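Local coordinates for protein glycerol dehydrogenase (Bacillus coagulans, PDB 6CSJ) that probably catalyses the NAD-dependent oxidation of glycerol and related polyols and, as the engineered double mutant described here, has acquired a D-lactate dehydrogenase activity, at residues A118-T124 / N237-I243; R163-S167 / H268-E273; Y207-I211 / E295-F299. The protein carries 2 engineered substitutions. All coordinates share one frame; numbering follows the deposited sequence.

Contact 1 of 3, residues A118-T124 / N237-I243; sequences ASTNAPT and NTYLSGI. Engineered in segment 118-124: Asn-121 (natural residue Asp).
The loop 118-124 runs over one side of the helical segment 237-243 and comes closest where Asn-121 CA lies 4.7 Å from Gly-242 CA. Asn-121 is an engineered residue, with Asp in the natural sequence. Its CG sits between the backbone N and the carbonyl carbon (chi1 62°), which directs the amide at Ser-241. Asn-121 ND2 donates to Ser-241 OG at 3.0 Å. The N-H...O angle is 153°, and OG lies in the plane of the amide. Ser-241 OG is also hydrogen-bonded to Thr-175 OG1. Nearer the start of the loop, Asn-237 ND2 donates to Ala-118 O at 3.1 Å, tilted 21° from the carbonyl plane. Asn-237 OD1 accepts from Gln-210 NE2, so both ends of this amide are used.

Thr-124 turns its two branches to different partners. Thr-124 OG1 lies 3.3 Å from Gly-242 CA, a close fit where the helix has no side chain. Thr-124 CG2 packs 3.7 Å from Thr-238 O. A water accepts from Thr-124 N at 2.9 Å and donates to Thr-238 O at 3.0 Å. It also makes a weak bond to Asn-121 O.

Within the loop, Thr-120 OG1 accepts from Ala-122 N and forms an ST turn. Asp-171 of helix 162-173 accepts from Asn-121 N. The contact is buried near the centre of the chain. It joins the loop after strand 111-115 of the parallel sheet to the long helix 228-248. This is the junction of the two halves of the iron-containing alcohol dehydrogenase fold, where enzymes of this family carry their active-site cleft.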
loop_
_atom_site.group_PDB
_atom_site.type_symbol
_atom_site.label_atom_id
_atom_site.label_comp_id
_atom_site.label_asym_id
_atom_site.label_seq_id
_atom_site.Cartn_x
_atom_site.Cartn_y
_atom_site.Cartn_z
ATOM N N ALA A 118 5.338 6.388 -2.697
ATOM C CA ALA A 118 5.078 5.029 -3.190
ATOM C C ALA A 118 5.499 4.037 -2.106
ATOM O O ALA A 118 6.417 3.241 -2.285
ATOM C CB ALA A 118 5.809 4.784 -4.489
ATOM N N SER A 119 4.776 4.107 -0.984
ATOM C CA SER A 119 5.096 3.392 0.253
ATOM C C SER A 119 4.140 2.248 0.616
ATOM O O SER A 119 4.417 1.497 1.552
ATOM C CB SER A 119 5.111 4.400 1.412
ATOM O OG SER A 119 3.838 5.011 1.542
ATOM N N THR A 120 3.001 2.146 -0.066
ATOM C CA THR A 120 2.086 1.023 0.160
ATOM C C THR A 120 1.417 0.652 -1.164
ATOM O O THR A 120 1.501 1.394 -2.148
ATOM C CB THR A 120 0.975 1.327 1.221
ATOM O OG1 THR A 120 -0.114 2.080 0.628
ATOM C CG2 THR A 120 1.507 2.103 2.462
ATOM N N ASN A 121 0.735 -0.490 -1.167
ATOM C CA ASN A 121 -0.058 -0.912 -2.322
ATOM C C ASN A 121 -1.557 -0.537 -2.218
ATOM O O ASN A 121 -2.377 -1.042 -2.981
ATOM C CB ASN A 121 0.141 -2.413 -2.590
ATOM C CG ASN A 121 -0.316 -3.295 -1.435
ATOM O OD1 ASN A 121 -0.992 -2.849 -0.523
ATOM N ND2 ASN A 121 0.070 -4.559 -1.481
ATOM N N ALA A 122 -1.896 0.379 -1.313
ATOM C CA ALA A 122 -3.298 0.845 -1.141
ATOM C C ALA A 122 -3.898 1.677 -2.296
ATOM O O ALA A 122 -5.085 1.543 -2.560
ATOM C CB ALA A 122 -3.430 1.620 0.170
ATOM N N PRO A 123 -3.088 2.540 -2.972
ATOM C CA PRO A 123 -3.652 3.495 -3.935
ATOM C C PRO A 123 -4.590 2.941 -5.001
ATOM O O PRO A 123 -5.631 3.551 -5.265
ATOM C CB PRO A 123 -2.419 4.089 -4.580
ATOM C CG PRO A 123 -1.455 4.138 -3.458
ATOM C CD PRO A 123 -1.660 2.841 -2.729
ATOM N N THR A 124 -4.255 1.797 -5.586
ATOM C CA THR A 124 -5.084 1.210 -6.644
ATOM C C THR A 124 -6.344 0.519 -6.126
ATOM O O THR A 124 -7.204 0.158 -6.932
ATOM C CB THR A 124 -4.300 0.140 -7.438
ATOM O OG1 THR A 124 -3.793 -0.855 -6.523
ATOM C CG2 THR A 124 -3.150 0.775 -8.199
ATOM N N ASN A 237 5.685 -1.345 -6.716
ATOM C CA ASN A 237 5.115 -0.942 -5.428
ATOM C C ASN A 237 3.634 -0.572 -5.492
ATOM O O ASN A 237 2.941 -0.668 -4.481
ATOM C CB ASN A 237 5.879 0.250 -4.843
ATOM C CG ASN A 237 7.248 -0.130 -4.301
ATOM O OD1 ASN A 237 7.716 -1.256 -4.483
ATOM N ND2 ASN A 237 7.904 0.822 -3.627
ATOM N N THR A 238 3.154 -0.147 -6.660
ATOM C CA THR A 238 1.814 0.416 -6.791
ATOM C C THR A 238 0.890 -0.461 -7.639
ATOM O O THR A 238 -0.069 -1.032 -7.121
ATOM C CB THR A 238 1.889 1.845 -7.354
ATOM O OG1 THR A 238 2.878 2.584 -6.624
ATOM C CG2 THR A 238 0.546 2.553 -7.213
ATOM N N TYR A 239 1.155 -0.588 -8.928
ATOM C CA TYR A 239 0.244 -1.356 -9.769
ATOM C C TYR A 239 0.390 -2.857 -9.528
ATOM O O TYR A 239 -0.575 -3.512 -9.160
ATOM C CB TYR A 239 0.428 -1.042 -11.249
ATOM C CG TYR A 239 -0.687 -1.603 -12.106
ATOM C CD1 TYR A 239 -1.901 -0.936 -12.195
ATOM C CD2 TYR A 239 -0.549 -2.796 -12.810
ATOM C CE1 TYR A 239 -2.958 -1.432 -12.936
ATOM C CE2 TYR A 239 -1.611 -3.290 -13.587
ATOM C CZ TYR A 239 -2.814 -2.594 -13.633
ATOM O OH TYR A 239 -3.888 -3.038 -14.366
ATOM N N LEU A 240 1.598 -3.381 -9.717
ATOM C CA LEU A 240 1.838 -4.826 -9.648
ATOM C C LEU A 240 1.442 -5.396 -8.285
ATOM O O LEU A 240 0.720 -6.400 -8.213
ATOM C CB LEU A 240 3.309 -5.165 -9.912
ATOM C CG LEU A 240 3.981 -4.699 -11.200
ATOM C CD1 LEU A 240 5.405 -5.242 -11.284
ATOM C CD2 LEU A 240 3.158 -5.111 -12.413
ATOM N N SER A 241 1.926 -4.755 -7.221
ATOM C CA SER A 241 1.602 -5.153 -5.856
ATOM C C SER A 241 0.124 -4.894 -5.507
ATOM O O SER A 241 -0.475 -5.663 -4.756
ATOM C CB SER A 241 2.489 -4.403 -4.861
ATOM O OG SER A 241 2.194 -4.776 -3.529
ATOM N N GLY A 242 -0.440 -3.800 -6.029
ATOM C CA GLY A 242 -1.843 -3.464 -5.821
ATOM C C GLY A 242 -2.812 -4.472 -6.411
ATOM O O GLY A 242 -3.696 -4.971 -5.706
ATOM N N ILE A 243 -2.640 -4.785 -7.693
ATOM C CA ILE A 243 -3.477 -5.803 -8.355
ATOM C C ILE A 243 -3.145 -7.189 -7.781
ATOM O O ILE A 243 -4.043 -8.003 -7.534
ATOM C CB ILE A 243 -3.312 -5.818 -9.903
ATOM C CG1 ILE A 243 -3.531 -4.421 -10.518
ATOM C CG2 ILE A 243 -4.262 -6.829 -10.541
ATOM C CD1 ILE A 243 -4.736 -3.661 -9.999
HETATM O O HOH W 1 -1.625 0.731 -5.299
HETATM O O HOH W 2 -5.679 -3.001 -5.889
#

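Contact 2 of 3, residues R163-S167 / H268-E273; sequences RLLVS and HMYHGE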
loop_
_atom_site.group_PDB
_atom_site.type_symbol
_atom_site.label_atom_id
_atom_site.label_comp_id
_atom_site.label_asym_id
_atom_site.label_seq_id
_atom_site.Cartn_x
_atom_site.Cartn_y
_atom_site.Cartn_z
ATOM N N ARG A 163 13.396 6.227 2.735
ATOM C CA ARG A 163 12.768 5.309 3.681
ATOM C C ARG A 163 11.343 4.910 3.261
ATOM O O ARG A 163 10.942 3.754 3.442
ATOM C CB ARG A 163 12.732 5.923 5.090
ATOM C CG ARG A 163 12.262 4.936 6.142
ATOM C CD ARG A 163 12.182 5.534 7.520
ATOM N NE ARG A 163 11.570 4.565 8.425
ATOM C CZ ARG A 163 10.997 4.844 9.591
ATOM N NH1 ARG A 163 10.933 6.085 10.047
ATOM N NH2 ARG A 163 10.470 3.853 10.312
ATOM N N LEU A 164 10.595 5.872 2.724
ATOM C CA LEU A 164 9.230 5.626 2.261
ATOM C C LEU A 164 9.167 4.742 1.013
ATOM O O LEU A 164 8.259 3.912 0.896
ATOM C CB LEU A 164 8.485 6.942 2.030
ATOM C CG LEU A 164 8.038 7.681 3.307
ATOM C CD1 LEU A 164 7.668 9.126 2.990
ATOM C CD2 LEU A 164 6.865 6.971 3.997
ATOM N N LEU A 165 10.107 4.911 0.086
ATOM C CA LEU A 165 10.155 4.059 -1.110
ATOM C C LEU A 165 10.534 2.627 -0.713
ATOM O O LEU A 165 9.946 1.659 -1.218
ATOM C CB LEU A 165 11.149 4.595 -2.156
ATOM C CG LEU A 165 11.089 3.883 -3.517
ATOM C CD1 LEU A 165 9.804 4.212 -4.269
ATOM C CD2 LEU A 165 12.295 4.244 -4.359
ATOM N N VAL A 166 11.501 2.517 0.199
ATOM C CA VAL A 166 11.957 1.228 0.724
ATOM C C VAL A 166 10.813 0.523 1.460
ATOM O O VAL A 166 10.603 -0.677 1.265
ATOM C CB VAL A 166 13.187 1.395 1.647
ATOM C CG1 VAL A 166 13.511 0.104 2.387
ATOM C CG2 VAL A 166 14.397 1.829 0.820
ATOM N N SER A 167 10.068 1.272 2.272
ATOM C CA SER A 167 8.893 0.721 2.942
ATOM C C SER A 167 7.879 0.144 1.938
ATOM O O SER A 167 7.295 -0.908 2.185
ATOM C CB SER A 167 8.223 1.766 3.836
ATOM O OG SER A 167 7.266 1.156 4.687
ATOM N N HIS A 268 5.964 3.287 15.555
ATOM C CA HIS A 268 6.815 4.212 14.793
ATOM C C HIS A 268 7.316 3.638 13.436
ATOM O O HIS A 268 7.862 4.382 12.628
ATOM C CB HIS A 268 7.988 4.708 15.659
ATOM C CG HIS A 268 9.156 3.773 15.715
ATOM N ND1 HIS A 268 9.185 2.660 16.533
ATOM C CD2 HIS A 268 10.345 3.787 15.062
ATOM C CE1 HIS A 268 10.341 2.032 16.385
ATOM N NE2 HIS A 268 11.062 2.694 15.494
ATOM N N MET A 269 7.154 2.335 13.203
ATOM C CA MET A 269 7.526 1.718 11.927
ATOM C C MET A 269 6.380 1.835 10.931
ATOM O O MET A 269 5.211 1.740 11.303
ATOM C CB MET A 269 7.861 0.231 12.108
ATOM C CG MET A 269 8.935 -0.069 13.147
ATOM S SD MET A 269 10.514 0.743 12.854
ATOM C CE MET A 269 11.103 -0.083 11.373
ATOM N N TYR A 270 6.721 2.021 9.662
ATOM C CA TYR A 270 5.714 2.138 8.611
ATOM C C TYR A 270 5.124 0.784 8.237
ATOM O O TYR A 270 5.659 -0.263 8.578
ATOM C CB TYR A 270 6.294 2.826 7.363
ATOM C CG TYR A 270 6.812 4.231 7.610
ATOM C CD1 TYR A 270 6.038 5.184 8.281
ATOM C CD2 TYR A 270 8.063 4.619 7.155
ATOM C CE1 TYR A 270 6.518 6.465 8.513
ATOM C CE2 TYR A 270 8.543 5.899 7.363
ATOM C CZ TYR A 270 7.766 6.822 8.040
ATOM O OH TYR A 270 8.226 8.094 8.273
ATOM N N HIS A 271 4.002 0.844 7.530
ATOM C CA HIS A 271 3.203 -0.314 7.125
ATOM C C HIS A 271 4.060 -1.383 6.445
ATOM O O HIS A 271 4.119 -2.518 6.900
ATOM C CB HIS A 271 2.058 0.168 6.216
ATOM C CG HIS A 271 1.047 -0.883 5.865
ATOM N ND1 HIS A 271 -0.170 -0.990 6.508
ATOM C CD2 HIS A 271 1.049 -1.834 4.895
ATOM C CE1 HIS A 271 -0.860 -1.983 5.969
ATOM N NE2 HIS A 271 -0.143 -2.507 4.993
ATOM N N GLY A 272 4.759 -1.006 5.387
ATOM C CA GLY A 272 5.523 -1.964 4.578
ATOM C C GLY A 272 6.758 -2.539 5.256
ATOM O O GLY A 272 7.180 -3.662 4.950
ATOM N N GLU A 273 7.336 -1.773 6.175
ATOM C CA GLU A 273 8.447 -2.249 6.999
ATOM C C GLU A 273 7.994 -3.419 7.873
ATOM O O GLU A 273 8.677 -4.438 7.964
ATOM C CB GLU A 273 9.012 -1.111 7.859
ATOM C CG GLU A 273 9.688 -0.016 7.030
ATOM C CD GLU A 273 10.080 1.221 7.828
ATOM O OE1 GLU A 273 9.437 1.531 8.859
ATOM O OE2 GLU A 273 11.031 1.908 7.395
HETATM O O HOH W 3 11.923 1.531 5.077
#
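Arg-163 reaches out from helix 162-173 across Glu-273 and Tyr-270. CB points toward segment 268-273, and CG leaves anti to the backbone N (chi1 -172°), starting a chain that stays extended to NE. Arg-163 CG already lies 3.5 Å from Glu-273 OE2. Arg-163 CD comes next and packs 3.7 Å from Tyr-270 CE2. Arg-163 NE then donates to Glu-273 OE2 at 2.9 Å, with the oxygen in the guanidinium plane. CZ passes beside Tyr-270 CE2, which sits over one face of the guanidinium, offset toward its rim; the two planes are 38° apart. NH1 is turned toward the phenol end of that ring. Arg-163 NH2 donates to Glu-273 OE1 at 2.9 Å, a bond tilted 26° from the guanidinium plane. The grip is side-on, one nitrogen to each oxygen, and both oxygens use their syn lone pairs.

Leu-164 covers the opposite face of the Tyr-270 ring. Leu-164 CD2 makes a CH-pi contact 4.1 Å from the centroid of the Tyr-270 ring. The ring is therefore held between an arginine and a leucine of the same helix.

The backbones come close at Ser-167 and Gly-272. Ser-167 O receives a CA-H...O contact from Gly-272 CA at 3.2 Å, possible because Gly-272 has no side chain there. Tyr-270 is the N-cap of helix 271-285. Tyr-270 N donates to Glu-273 OE1 at 2.9 Å, as in one half of a capping box. Ser-167 OG accepts a weak bond from Glu-273 N.

Glu-273 OE1 thus serves two donors, Arg-163 NH2 and Tyr-270 N. The salt bridge would favour an ionised carboxylate, and the same carboxylate ties the start of helix 271-285 to helix 162-173.

Contact 3 of 3, residues Y207-I211 / E295-F299; sequences YDTQI and EVVSF
The Tyr-207 ring meets Glu-295 OE2 and Val-296 CG2 at its edge, near its plane. One face is covered from its own helix by Ile-211 CG1, which lies 3.6 Å above the plane of the Tyr-207 ring and is offset toward the rim. The Phe-299 ring is approached obliquely by Ile-211 CD1 and Gln-210 O. This is helix-helix packing in the helical half of the fold. The axes of the short segments 207-211 and 295-299 pass 11.3 Å apart at an angle of 48°, so side chains span most of the gap.

Tyr-207 reaches across because CG is anti to the backbone N (chi1 178°), which carries the phenol end toward segment 295-299. Tyr-207 OH donates to Glu-295 OE2 at 2.7 Å and uses the anti lone pair of that oxygen, away from the other one. Ring and carboxylate planes are 35° apart. Val-296 CG2 lies 3.7 Å from Tyr-207 OH and closes in on the phenol end. The ring also meets Phe-177 of helix 175-185 edge-to-face, which, with Ile-211 on one face, probably limits its rotation. The bond to the phenol would probably stabilise the negative charge on Glu-295, which is exposed to solvent.

Ile-211 CD1 packs 3.7 Å from Phe-299 CB. This wedges the isoleucine between the two rings. Gln-210 lends mainly its backbone and its CB; Gln-210 CB is 4.1 Å from Phe-299 CZ. The amide end of Gln-210 turns elsewhere, and NE2 is hydrogen-bonded to Asn-237 OD1. Leu-173 touches both rings from helix 162-173. The closest approach of Phe-299 to the helix 207-211 is made by Phe-299 CE1, 3.0 Å from Gln-210 O.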
loop_
_atom_site.group_PDB
_atom_site.type_symbol
_atom_site.label_atom_id
_atom_site.label_comp_id
_atom_site.label_asym_id
_atom_site.label_seq_id
_atom_site.Cartn_x
_atom_site.Cartn_y
_atom_site.Cartn_z
ATOM N N TYR A 207 7.421 -9.414 -7.127
ATOM C CA TYR A 207 8.526 -9.979 -6.338
ATOM C C TYR A 207 9.864 -9.937 -7.086
ATOM O O TYR A 207 10.861 -9.445 -6.559
ATOM C CB TYR A 207 8.227 -11.436 -5.910
ATOM C CG TYR A 207 9.375 -12.062 -5.140
ATOM C CD1 TYR A 207 9.651 -11.678 -3.823
ATOM C CD2 TYR A 207 10.228 -12.984 -5.749
ATOM C CE1 TYR A 207 10.712 -12.225 -3.127
ATOM C CE2 TYR A 207 11.305 -13.538 -5.054
ATOM C CZ TYR A 207 11.543 -13.155 -3.751
ATOM O OH TYR A 207 12.607 -13.694 -3.084
ATOM N N ASP A 208 9.869 -10.464 -8.303
ATOM C CA ASP A 208 11.065 -10.476 -9.149
ATOM C C ASP A 208 11.655 -9.080 -9.365
ATOM O O ASP A 208 12.880 -8.925 -9.369
ATOM C CB ASP A 208 10.761 -11.086 -10.519
ATOM C CG ASP A 208 10.469 -12.577 -10.458
ATOM O OD1 ASP A 208 10.723 -13.211 -9.425
ATOM O OD2 ASP A 208 9.973 -13.120 -11.468
ATOM N N THR A 209 10.784 -8.088 -9.549
ATOM C CA THR A 209 11.208 -6.700 -9.739
ATOM C C THR A 209 11.867 -6.140 -8.469
ATOM O O THR A 209 12.866 -5.439 -8.562
ATOM C CB THR A 209 10.034 -5.785 -10.188
ATOM O OG1 THR A 209 9.424 -6.315 -11.374
ATOM C CG2 THR A 209 10.510 -4.379 -10.477
ATOM N N GLN A 210 11.340 -6.478 -7.293
ATOM C CA GLN A 210 11.973 -6.046 -6.040
ATOM C C GLN A 210 13.398 -6.587 -5.932
ATOM O O GLN A 210 14.324 -5.821 -5.656
ATOM C CB GLN A 210 11.168 -6.474 -4.805
ATOM C CG GLN A 210 9.753 -5.924 -4.716
ATOM C CD GLN A 210 9.682 -4.403 -4.762
ATOM O OE1 GLN A 210 10.557 -3.717 -4.223
ATOM N NE2 GLN A 210 8.634 -3.871 -5.400
ATOM N N ILE A 211 13.566 -7.888 -6.187
ATOM C CA ILE A 211 14.874 -8.553 -6.072
ATOM C C ILE A 211 15.885 -7.964 -7.076
ATOM O O ILE A 211 16.997 -7.608 -6.695
ATOM C CB ILE A 211 14.758 -10.110 -6.242
ATOM C CG1 ILE A 211 13.851 -10.732 -5.167
ATOM C CG2 ILE A 211 16.127 -10.791 -6.231
ATOM C CD1 ILE A 211 14.190 -10.370 -3.733
ATOM N N GLU A 295 17.145 -15.526 0.140
ATOM C CA GLU A 295 16.950 -14.493 -0.876
ATOM C C GLU A 295 16.159 -13.287 -0.322
ATOM O O GLU A 295 16.520 -12.143 -0.595
ATOM C CB GLU A 295 16.273 -15.071 -2.124
ATOM C CG GLU A 295 16.042 -14.057 -3.231
ATOM C CD GLU A 295 15.614 -14.681 -4.536
ATOM O OE1 GLU A 295 16.508 -15.071 -5.322
ATOM O OE2 GLU A 295 14.394 -14.777 -4.794
ATOM N N VAL A 296 15.114 -13.547 0.470
ATOM C CA VAL A 296 14.318 -12.483 1.095
ATOM C C VAL A 296 15.109 -11.718 2.158
ATOM O O VAL A 296 15.099 -10.483 2.171
ATOM C CB VAL A 296 12.998 -13.036 1.709
ATOM C CG1 VAL A 296 12.304 -11.993 2.582
ATOM C CG2 VAL A 296 12.065 -13.489 0.592
ATOM N N VAL A 297 15.776 -12.439 3.052
ATOM C CA VAL A 297 16.520 -11.795 4.135
ATOM C C VAL A 297 17.657 -10.955 3.550
ATOM O O VAL A 297 17.903 -9.837 4.005
ATOM C CB VAL A 297 17.072 -12.814 5.153
ATOM C CG1 VAL A 297 17.956 -12.130 6.198
ATOM C CG2 VAL A 297 15.921 -13.554 5.842
ATOM N N SER A 298 18.326 -11.501 2.528
ATOM C CA SER A 298 19.425 -10.825 1.842
ATOM C C SER A 298 18.961 -9.521 1.180
ATOM O O SER A 298 19.584 -8.467 1.353
ATOM C CB SER A 298 20.051 -11.748 0.796
ATOM O OG SER A 298 21.116 -11.107 0.110
ATOM N N PHE A 299 17.868 -9.601 0.428
ATOM C CA PHE A 299 17.272 -8.415 -0.157
ATOM C C PHE A 299 16.930 -7.360 0.905
ATOM O O PHE A 299 17.244 -6.179 0.723
ATOM C CB PHE A 299 16.017 -8.743 -0.972
ATOM C CG PHE A 299 15.257 -7.527 -1.379
ATOM C CD1 PHE A 299 15.769 -6.694 -2.359
ATOM C CD2 PHE A 299 14.077 -7.165 -0.729
ATOM C CE1 PHE A 299 15.095 -5.530 -2.722
ATOM C CE2 PHE A 299 13.399 -6.006 -1.086
ATOM C CZ PHE A 299 13.903 -5.190 -2.085
#

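From the N terminus, the chain first builds the parallel sheet and reaches 118-124 in the loop after strand 111-115. It then passes 163-167 and 207-211 before contact 1 closes at 237-243. Contact 2 closes next at 268-273, and contact 3 last at 295-299. Each pair of loops crosses, and none is nested. Contact 1 ties the sheet half to helix 228-248. Contact 2 ties helix 162-173 to helix 271-285, and contact 3 ties helix 197-221 to helix 290-303. Contact 1 touches both others: Ser-119 and Ala-118 pack on 163-167, and Asn-237 probably bonds to Gln-210. Contacts 2 and 3 do not touch; their nearest atoms are about 6 Å apart.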